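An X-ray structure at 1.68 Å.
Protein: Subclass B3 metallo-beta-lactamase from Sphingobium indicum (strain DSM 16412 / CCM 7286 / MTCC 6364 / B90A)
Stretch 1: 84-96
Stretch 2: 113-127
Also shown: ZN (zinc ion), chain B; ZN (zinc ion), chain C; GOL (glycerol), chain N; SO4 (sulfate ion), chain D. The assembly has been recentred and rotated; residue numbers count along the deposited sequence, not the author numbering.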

ATOM      1  N   GLY A  84       7.084 -12.557  15.607  1.00 23.57           N
ATOM      2  CA  GLY A  84       7.443 -13.599  16.549  1.00 24.60           C
ATOM      3  C   GLY A  84       6.945 -14.970  16.145  1.00 29.72           C
ATOM      4  O   GLY A  84       7.433 -15.977  16.680  1.00 29.37           O
ATOM      5  N   ALA A  85       6.022 -15.035  15.188  1.00 25.47           N
ATOM      6  CA  ALA A  85       5.469 -16.269  14.628  1.00 26.73           C
ATOM      7  C   ALA A  85       5.376 -16.167  13.113  1.00 25.00           C
ATOM      8  O   ALA A  85       4.477 -16.712  12.470  1.00 25.69           O
ATOM      9  N   GLY A  86       6.362 -15.524  12.519  1.00 24.93           N
ATOM     10  CA  GLY A  86       6.381 -15.334  11.087  1.00 24.01           C
ATOM     11  C   GLY A  86       6.459 -13.862  10.753  1.00 19.78           C
ATOM     12  O   GLY A  86       6.292 -12.987  11.609  1.00 20.64           O
ATOM     13  N   LEU A  87       6.680 -13.612   9.477  1.00 16.05           N
ATOM     14  CA  LEU A  87       6.901 -12.242   8.998  1.00 18.25           C
ATOM     15  C   LEU A  87       5.702 -11.819   8.172  1.00 15.41           C
ATOM     16  O   LEU A  87       5.038 -12.645   7.524  1.00 16.04           O
ATOM     17  N   VAL A  88       5.465 -10.511   8.149  1.00 13.73           N
ATOM     18  CA  VAL A  88       4.407  -9.942   7.292  1.00 14.30           C
ATOM     19  C   VAL A  88       5.031  -8.855   6.421  1.00 16.49           C
ATOM     20  O   VAL A  88       5.713  -7.960   6.942  1.00 15.76           O
ATOM     21  N   LEU A  89       4.784  -8.900   5.120  1.00 12.58           N
ATOM     22  CA  LEU A  89       5.180  -7.811   4.213  1.00 13.70           C
ATOM     23  C   LEU A  89       3.963  -6.968   3.914  1.00 12.26           C
ATOM     24  O   LEU A  89       2.860  -7.508   3.853  1.00 14.45           O
ATOM     25  N   ILE A  90       4.173  -5.679   3.633  1.00 10.82           N
ATOM     26  CA  ILE A  90       3.149  -4.771   3.160  1.00 10.20           C
ATOM     27  C   ILE A  90       3.605  -4.237   1.818  1.00 12.34           C
ATOM     28  O   ILE A  90       4.647  -3.552   1.727  1.00 13.34           O
ATOM     29  N   ASP A  91       2.803  -4.557   0.790  1.00 12.24           N
ATOM     30  CA  ASP A  91       2.987  -4.225  -0.634  1.00 12.26           C
ATOM     31  C   ASP A  91       4.197  -4.925  -1.253  1.00 12.48           C
ATOM     32  O   ASP A  91       4.963  -5.663  -0.592  1.00 14.67           O
ATOM     33  N   GLY A  92       4.285  -4.768  -2.576  1.00 13.69           N
ATOM     34  CA  GLY A  92       5.263  -5.548  -3.345  1.00 14.17           C
ATOM     35  C   GLY A  92       5.900  -4.777  -4.478  1.00 14.93           C
ATOM     36  O   GLY A  92       6.606  -5.391  -5.285  1.00 15.33           O
ATOM     37  N   ALA A  93       5.705  -3.464  -4.563  1.00 14.23           N
ATOM     38  CA  ALA A  93       6.277  -2.650  -5.638  1.00 13.15           C
ATOM     39  C   ALA A  93       5.997  -3.272  -7.027  1.00 13.12           C
ATOM     40  O   ALA A  93       4.924  -3.858  -7.272  1.00 15.33           O
ATOM     41  N   LEU A  94       6.929  -3.037  -7.978  1.00 13.25           N
ATOM     42  CA  LEU A  94       6.769  -3.497  -9.368  1.00 15.89           C
ATOM     43  C   LEU A  94       7.174  -4.967  -9.513  1.00 16.65           C
ATOM     44  O   LEU A  94       7.808  -5.545  -8.628  1.00 15.65           O
ATOM     45  N   PRO A  95       6.800  -5.632 -10.619  1.00 14.95           N
ATOM     46  CA  PRO A  95       7.176  -7.054 -10.736  1.00 15.59           C
ATOM     47  C   PRO A  95       8.687  -7.297 -10.584  1.00 16.72           C
ATOM     48  O   PRO A  95       9.123  -8.255  -9.926  1.00 15.84           O
ATOM     49  N   GLN A  96       9.519  -6.474 -11.234  1.00 15.85           N
ATOM     50  CA  GLN A  96      10.948  -6.699 -11.155  1.00 15.85           C
ATOM     51  C   GLN A  96      11.519  -6.342  -9.789  1.00 17.48           C
ATOM     52  O   GLN A  96      12.685  -6.654  -9.545  1.00 21.01           O
ATOM     53  N   ARG A 113      11.367 -17.248   3.503  1.00 18.01           N
ATOM     54  CA  ARG A 113      10.450 -18.376   3.641  1.00 17.71           C
ATOM     55  C   ARG A 113       9.579 -18.253   4.890  1.00 20.16           C
ATOM     56  O   ARG A 113       8.571 -18.984   4.999  1.00 18.77           O
ATOM     57  N   ASP A 114       9.921 -17.333   5.809  1.00 17.98           N
ATOM     58  CA  ASP A 114       9.101 -17.108   6.984  1.00 15.68           C
ATOM     59  C   ASP A 114       8.022 -16.051   6.789  1.00 16.88           C
ATOM     60  O   ASP A 114       7.326 -15.736   7.747  1.00 17.69           O
ATOM     61  N   ILE A 115       7.854 -15.505   5.583  1.00 17.37           N
ATOM     62  CA  ILE A 115       6.810 -14.505   5.351  1.00 17.65           C
ATOM     63  C   ILE A 115       5.496 -15.258   5.184  1.00 14.80           C
ATOM     64  O   ILE A 115       5.349 -16.105   4.283  1.00 17.51           O
ATOM     65  N   LYS A 116       4.565 -14.985   6.085  1.00 13.86           N
ATOM     66  CA  LYS A 116       3.297 -15.687   6.131  1.00 14.06           C
ATOM     67  C   LYS A 116       2.189 -14.925   5.407  1.00 17.37           C
ATOM     68  O   LYS A 116       1.235 -15.538   4.933  1.00 15.77           O
ATOM     69  N   PHE A 117       2.266 -13.609   5.400  1.00 14.24           N
ATOM     70  CA  PHE A 117       1.211 -12.783   4.797  1.00 12.60           C
ATOM     71  C   PHE A 117       1.858 -11.629   4.055  1.00 12.12           C
ATOM     72  O   PHE A 117       2.863 -11.076   4.512  1.00 14.96           O
ATOM     73  N   ILE A 118       1.229 -11.219   2.946  1.00 11.85           N
ATOM     74  CA  ILE A 118       1.596 -10.006   2.233  1.00 11.50           C
ATOM     75  C   ILE A 118       0.325  -9.162   2.196  1.00 14.42           C
ATOM     76  O   ILE A 118      -0.701  -9.582   1.617  1.00 14.76           O
ATOM     77  N   LEU A 119       0.362  -7.991   2.850  1.00 11.07           N
ATOM     78  CA  LEU A 119      -0.816  -7.097   2.864  1.00 10.91           C
ATOM     79  C   LEU A 119      -0.761  -6.165   1.640  1.00 13.82           C
ATOM     80  O   LEU A 119       0.303  -5.729   1.244  1.00 16.30           O
ATOM     81  N   SER A 120      -1.907  -5.866   1.030  1.00 12.24           N
ATOM     82  CA  SER A 120      -1.943  -5.048  -0.195  1.00 12.27           C
ATOM     83  C   SER A 120      -2.747  -3.762   0.033  1.00 14.46           C
ATOM     84  O   SER A 120      -3.925  -3.842   0.393  1.00 15.99           O
ATOM     85  N   THR A 121      -2.116  -2.584  -0.217  1.00 11.29           N
ATOM     86  CA  THR A 121      -2.864  -1.342  -0.067  1.00 11.16           C
ATOM     87  C   THR A 121      -3.771  -1.060  -1.254  1.00 16.30           C
ATOM     88  O   THR A 121      -4.760  -0.308  -1.106  1.00 17.12           O
ATOM     89  N   GLU A 122      -3.387  -1.523  -2.452  1.00 11.32           N
ATOM     90  CA  GLU A 122      -4.164  -1.223  -3.670  1.00 14.12           C
ATOM     91  C   GLU A 122      -3.738  -2.091  -4.845  1.00 14.55           C
ATOM     92  O   GLU A 122      -2.548  -2.473  -4.963  1.00 13.44           O
ATOM     93  N   PRO A 123      -4.648  -2.356  -5.767  1.00 13.24           N
ATOM     94  CA  PRO A 123      -4.364  -3.299  -6.850  1.00 13.00           C
ATOM     95  C   PRO A 123      -3.902  -2.562  -8.118  1.00 16.90           C
ATOM     96  O   PRO A 123      -4.521  -2.635  -9.182  1.00 17.89           O
ATOM     97  N   HIS A 124      -2.812  -1.783  -7.985  1.00 13.06           N
ATOM     98  CA  HIS A 124      -2.173  -1.135  -9.108  1.00 12.34           C
ATOM     99  C   HIS A 124      -0.751  -1.669  -9.192  1.00 12.76           C
ATOM    100  O   HIS A 124      -0.182  -2.119  -8.168  1.00 14.67           O
ATOM    101  N   TYR A 125      -0.191  -1.671 -10.415  1.00 13.89           N
ATOM    102  CA  TYR A 125       1.052  -2.431 -10.577  1.00 14.23           C
ATOM    103  C   TYR A 125       2.270  -1.838  -9.844  1.00 13.65           C
ATOM    104  O   TYR A 125       3.256  -2.567  -9.657  1.00 14.29           O
ATOM    105  N   ASP A 126       2.223  -0.564  -9.391  1.00 13.47           N
ATOM    106  CA  ASP A 126       3.375  -0.036  -8.665  1.00 13.04           C
ATOM    107  C   ASP A 126       3.326  -0.403  -7.188  1.00 12.34           C
ATOM    108  O   ASP A 126       4.287  -0.128  -6.468  1.00 16.76           O
ATOM    109  N   HIS A 127       2.244  -1.061  -6.712  1.00 12.68           N
ATOM    110  CA  HIS A 127       2.197  -1.568  -5.343  1.00 13.31           C
ATOM    111  C   HIS A 127       1.913  -3.037  -5.288  1.00 14.98           C
ATOM    112  O   HIS A 127       2.351  -3.708  -4.366  1.00 16.09           O
TER

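The most unusual feature of this contact is Asp91, a buried carboxylate just after one strand that binds the loop leaving the other. Its CB points sideways, yet the m rotamer (chi1 -80°) leaves the carboxylate within reach of the second stretch, where Thr121 grips both oxygens: Thr121 N donates to Asp91 OD1 at 2.9 Å, and Thr121 OG1, set by a p rotamer, donates to Asp91 OD2 at 2.7 Å. Two waters add a second donor to each oxygen. Water 1 donates to Asp91 OD1 (2.7 Å) and to Glu122 O (2.8 Å) while accepting from Ser120 OG (2.6 Å); water 2 donates to Asp91 OD2 (2.7 Å) and accepts from His127 ND1 (3.0 Å). The example illustrates a general principle: a buried carboxylate is commonly matched by several donors, here two on each oxygen.

Before this junction, the stretches pair as parallel strands, and their side chains lie on two faces, apart from Lys116, which points sideways. Leu87, Leu89, Ile115 and Ile118 share one. Leu87 (m, t) sets its CB 3.9 Å from Ile115 CG1; Leu89, with chi1 off the wells at -141° and chi2 p, brings CD2 to 4.0 Å from Ile115 CD1 and CB to 4.1 Å from Ile118 CG1. Both isoleucines are m, t. On the other face, Val88 (t) places CG1 3.7 Å from Leu119 CG, and Ile90 (m, t) places CG1 3.9 Å from Leu119 CD1. Phe117 (m) starts on this face too, but its ring leads away, leaving Val88 CG2 near the ring edge.

A beta bulge between Leu87 and Val88 shifts the register by one residue. Nearby, Lys116 turns its end away from the first stretch, although its CG lies 4.0 Å from Gly86 CA; a CB on Gly86 would clash with that CG. Glycerol, probably from the crystallisation liquor, accepts from Gly86 N at its O3 (2.9 Å) and makes a weak bond from O1 to Asp114 OD2 (3.5 Å).

Beyond Asp91, Leu94 (m, t) bends its end inward until CD2 lies 3.4 Å from Tyr125 CD1, at the ring edge. The Tyr125 hydroxyl OH donates to sulfate O4 at 2.7 Å.

The second stretch of this metallo-beta-lactamase also supplies zinc ligands, and two of them, Asp126 and His127, take part in the contact. One zinc takes Glu122 OE2 (1.9 Å) and His124 ND1 (2.0 Å), the other Asp126 OD2 (2.1 Å) and His127 NE2 (2.0 Å), and water 5 binds both. His127 thus joins a zinc through NE2 to Asp91 OD2 through ND1 and water 2.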

ATOM      1  CB  ALA A  85       4.097 -16.573  15.195  1.00 30.45           C
ATOM      2  CB  LEU A  87       8.184 -12.133   8.157  1.00 16.82           C
ATOM      3  CG  LEU A  87       9.429 -12.755   8.855  1.00 18.46           C
ATOM      4  CD1 LEU A  87      10.568 -12.756   7.872  1.00 18.92           C
ATOM      5  CD2 LEU A  87       9.845 -11.938  10.088  1.00 21.85           C
ATOM      6  CB  VAL A  88       3.307  -9.295   8.169  1.00 13.40           C
ATOM      7  CG1 VAL A  88       2.289  -8.660   7.311  1.00 11.35           C
ATOM      8  CG2 VAL A  88       2.622 -10.360   9.040  1.00 14.01           C
ATOM      9  CB  LEU A  89       5.668  -8.476   2.925  1.00 15.85           C
ATOM     10  CG  LEU A  89       6.829  -8.034   2.096  1.00 30.31           C
ATOM     11  CD1 LEU A  89       8.118  -7.654   2.801  1.00 16.80           C
ATOM     12  CD2 LEU A  89       7.139  -9.251   1.193  1.00 20.44           C
ATOM     13  CB  ILE A  90       2.893  -3.615   4.145  1.00 12.19           C
ATOM     14  CG1 ILE A  90       2.557  -4.271   5.493  1.00 13.73           C
ATOM     15  CG2 ILE A  90       1.681  -2.815   3.567  1.00 12.65           C
ATOM     16  CD1 ILE A  90       2.017  -3.203   6.566  1.00 16.02           C
ATOM     17  CB  ASP A  91       3.020  -2.691  -0.833  1.00 14.44           C
ATOM     18  CG  ASP A  91       1.604  -2.097  -0.845  1.00 16.32           C
ATOM     19  OD1 ASP A  91       0.614  -2.850  -1.032  1.00 15.06           O
ATOM     20  OD2 ASP A  91       1.479  -0.895  -0.687  1.00 13.74           O
ATOM     21  CB  ALA A  93       7.778  -2.366  -5.374  1.00 17.38           C
ATOM     22  CB  LEU A  94       7.663  -2.659 -10.271  1.00 16.09           C
ATOM     23  CG  LEU A  94       7.271  -1.182 -10.377  1.00 19.24           C
ATOM     24  CD1 LEU A  94       8.414  -0.498 -11.166  1.00 24.53           C
ATOM     25  CD2 LEU A  94       6.086  -1.077 -11.197  1.00 20.98           C
ATOM     26  CB  PRO A  95       6.669  -7.428 -12.143  1.00 17.02           C
ATOM     27  CG  PRO A  95       5.403  -6.477 -12.297  1.00 15.49           C
ATOM     28  CD  PRO A  95       5.924  -5.171 -11.744  1.00 14.85           C
ATOM     29  CB  GLN A  96      11.647  -5.890 -12.263  1.00 18.51           C
ATOM     30  CG  GLN A  96      11.559  -4.353 -12.091  1.00 18.11           C
ATOM     31  CD  GLN A  96      10.377  -3.693 -12.848  1.00 16.79           C
ATOM     32  OE1 GLN A  96       9.251  -4.224 -12.908  1.00 17.08           O
ATOM     33  NE2 GLN A  96      10.641  -2.516 -13.410  1.00 17.92           N
ATOM     34  CB  ARG A 113      11.242 -19.686   3.688  1.00 19.85           C
ATOM     35  CG  ARG A 113      11.810 -20.048   2.301  1.00 21.25           C
ATOM     36  CD  ARG A 113      12.742 -21.304   2.371  1.00 18.19           C
ATOM     37  NE  ARG A 113      13.917 -20.942   3.123  1.00 19.83           N
ATOM     38  CZ  ARG A 113      14.947 -21.756   3.241  1.00 22.73           C
ATOM     39  NH1 ARG A 113      15.983 -21.347   3.936  1.00 22.44           N
ATOM     40  NH2 ARG A 113      14.901 -23.005   2.678  1.00 21.00           N
ATOM     41  CB  ASP A 114       9.997 -16.679   8.144  1.00 18.35           C
ATOM     42  CG  ASP A 114      10.921 -17.805   8.611  1.00 24.51           C
ATOM     43  OD1 ASP A 114      10.567 -18.998   8.445  1.00 25.48           O
ATOM     44  OD2 ASP A 114      12.012 -17.475   9.162  1.00 26.51           O
ATOM     45  CB  ILE A 115       7.122 -13.648   4.102  1.00 16.60           C
ATOM     46  CG1 ILE A 115       8.398 -12.815   4.367  1.00 16.95           C
ATOM     47  CG2 ILE A 115       5.902 -12.714   3.790  1.00 13.74           C
ATOM     48  CD1 ILE A 115       9.023 -12.192   3.106  1.00 17.04           C
ATOM     49  CB  LYS A 116       2.875 -15.866   7.600  1.00 17.40           C
ATOM     50  CG  LYS A 116       3.869 -16.821   8.349  1.00 25.33           C
ATOM     51  CD  LYS A 116       3.905 -18.226   7.696  1.00 33.44           C
ATOM     52  CE  LYS A 116       4.961 -19.362   8.207  1.00 47.31           C
ATOM     53  NZ  LYS A 116       5.845 -20.036   7.103  1.00 39.78           N
ATOM     54  CB  PHE A 117       0.247 -12.185   5.842  1.00 16.33           C
ATOM     55  CG  PHE A 117      -0.575 -13.221   6.547  1.00 13.58           C
ATOM     56  CD1 PHE A 117      -1.658 -13.808   5.901  1.00 14.94           C
ATOM     57  CD2 PHE A 117      -0.259 -13.592   7.825  1.00 17.12           C
ATOM     58  CE1 PHE A 117      -2.398 -14.788   6.544  1.00 18.98           C
ATOM     59  CE2 PHE A 117      -0.982 -14.580   8.482  1.00 21.14           C
ATOM     60  CZ  PHE A 117      -2.078 -15.174   7.824  1.00 20.21           C
ATOM     61  CB  ILE A 118       2.112 -10.318   0.809  1.00 12.32           C
ATOM     62  CG1 ILE A 118       3.387 -11.200   0.845  1.00 13.27           C
ATOM     63  CG2 ILE A 118       2.407  -8.985   0.045  1.00 13.84           C
ATOM     64  CD1 ILE A 118       3.567 -11.938  -0.538  1.00 14.72           C
ATOM     65  CB  LEU A 119      -0.840  -6.259   4.168  1.00 14.23           C
ATOM     66  CG  LEU A 119      -0.540  -7.097   5.431  1.00 12.70           C
ATOM     67  CD1 LEU A 119      -0.739  -6.127   6.620  1.00 15.28           C
ATOM     68  CD2 LEU A 119      -1.396  -8.332   5.621  1.00 12.67           C
ATOM     69  CB  SER A 120      -2.554  -5.866  -1.342  1.00 14.12           C
ATOM     70  OG  SER A 120      -2.780  -5.059  -2.498  1.00 14.00           O
ATOM     71  CB  THR A 121      -1.927  -0.122   0.130  1.00 10.66           C
ATOM     72  OG1 THR A 121      -1.007   0.040  -0.970  1.00 13.99           O
ATOM     73  CG2 THR A 121      -1.146  -0.226   1.493  1.00 11.44           C
ATOM     74  CB  GLU A 122      -4.035   0.254  -4.083  1.00 14.62           C
ATOM     75  CG  GLU A 122      -2.538   0.654  -4.423  1.00 14.74           C
ATOM     76  CD  GLU A 122      -2.455   2.023  -5.078  1.00 15.53           C
ATOM     77  OE1 GLU A 122      -2.258   3.020  -4.314  1.00 15.53           O
ATOM     78  OE2 GLU A 122      -2.528   2.116  -6.309  1.00 16.38           O
ATOM     79  CB  PRO A 123      -5.719  -4.010  -7.027  1.00 15.42           C
ATOM     80  CG  PRO A 123      -6.688  -2.911  -6.789  1.00 13.36           C
ATOM     81  CD  PRO A 123      -6.105  -2.029  -5.682  1.00 13.36           C
ATOM     82  CB  HIS A 124      -2.111   0.369  -8.901  1.00 15.87           C
ATOM     83  CG  HIS A 124      -3.396   1.067  -9.196  1.00 14.53           C
ATOM     84  ND1 HIS A 124      -3.566   2.410  -8.950  1.00 16.53           N
ATOM     85  CD2 HIS A 124      -4.554   0.620  -9.756  1.00 18.80           C
ATOM     86  CE1 HIS A 124      -4.794   2.765  -9.360  1.00 18.80           C
ATOM     87  NE2 HIS A 124      -5.409   1.705  -9.856  1.00 18.12           N
ATOM     88  CB  TYR A 125       1.326  -2.612 -12.095  1.00 15.84           C
ATOM     89  CG  TYR A 125       1.760  -1.353 -12.834  1.00 14.63           C
ATOM     90  CD1 TYR A 125       3.040  -0.848 -12.660  1.00 18.55           C
ATOM     91  CD2 TYR A 125       0.906  -0.697 -13.726  1.00 20.54           C
ATOM     92  CE1 TYR A 125       3.472   0.243 -13.323  1.00 21.67           C
ATOM     93  CE2 TYR A 125       1.343   0.406 -14.429  1.00 24.82           C
ATOM     94  CZ  TYR A 125       2.615   0.884 -14.198  1.00 24.50           C
ATOM     95  OH  TYR A 125       3.071   1.996 -14.883  1.00 31.55           O
ATOM     96  CB  ASP A 126       3.505   1.509  -8.832  1.00 16.82           C
ATOM     97  CG  ASP A 126       2.210   2.283  -8.460  1.00 17.92           C
ATOM     98  OD1 ASP A 126       1.082   1.797  -8.717  1.00 16.17           O
ATOM     99  OD2 ASP A 126       2.341   3.425  -7.953  1.00 16.07           O
ATOM    100  CB  HIS A 127       1.110  -0.811  -4.506  1.00 14.42           C
ATOM    101  CG  HIS A 127       1.218   0.679  -4.661  1.00 14.16           C
ATOM    102  ND1 HIS A 127       2.071   1.426  -3.870  1.00 15.58           N
ATOM    103  CD2 HIS A 127       0.694   1.534  -5.562  1.00 15.51           C
ATOM    104  CE1 HIS A 127       2.051   2.697  -4.279  1.00 15.22           C
ATOM    105  NE2 HIS A 127       1.217   2.785  -5.297  1.00 13.11           N
TER
HETATM  106 ZN    ZN B 301      -2.485   3.502  -7.624  1.00 17.46          ZN
HETATM  107 ZN    ZN C 302       1.025   4.310  -6.596  1.00 16.80          ZN
HETATM  108  C1  GOL N 313      10.744 -15.509  11.969  1.00 52.20           C
HETATM  109  O1  GOL N 313      10.061 -16.740  11.960  1.00 50.75           O
HETATM  110  C2  GOL N 313      11.090 -15.286  13.452  1.00 56.04           C
HETATM  111  O2  GOL N 313      11.923 -14.133  13.719  1.00 52.56           O
HETATM  112  C3  GOL N 313       9.702 -15.332  14.159  1.00 49.31           C
HETATM  113  O3  GOL N 313       8.841 -14.451  13.462  1.00 39.66           O
HETATM  114  S   SO4 D 303       0.475   3.475 -17.133  1.00 44.98           S
HETATM  115  O1  SO4 D 303      -0.129   3.303 -18.452  1.00 45.85           O
HETATM  116  O2  SO4 D 303       0.721   4.890 -16.844  1.00 49.11           O
HETATM  117  O3  SO4 D 303      -0.492   2.960 -16.156  1.00 50.25           O
HETATM  118  O4  SO4 D 303       1.750   2.741 -17.064  1.00 47.05           O
HETATM  119  O   HOH W   1      -0.684  -3.748  -3.282  1.00 15.23           O
HETATM  120  O   HOH W   2       3.565   0.655  -1.436  1.00 17.41           O
HETATM  121  O   HOH W   3       5.076  -0.756  -3.444  1.00 20.46           O
HETATM  122  O   HOH W   4      -0.528   5.204  -5.557  1.00 21.00           O
HETATM  123  O   HOH W   5      -0.601   3.667  -8.022  1.00 19.96           O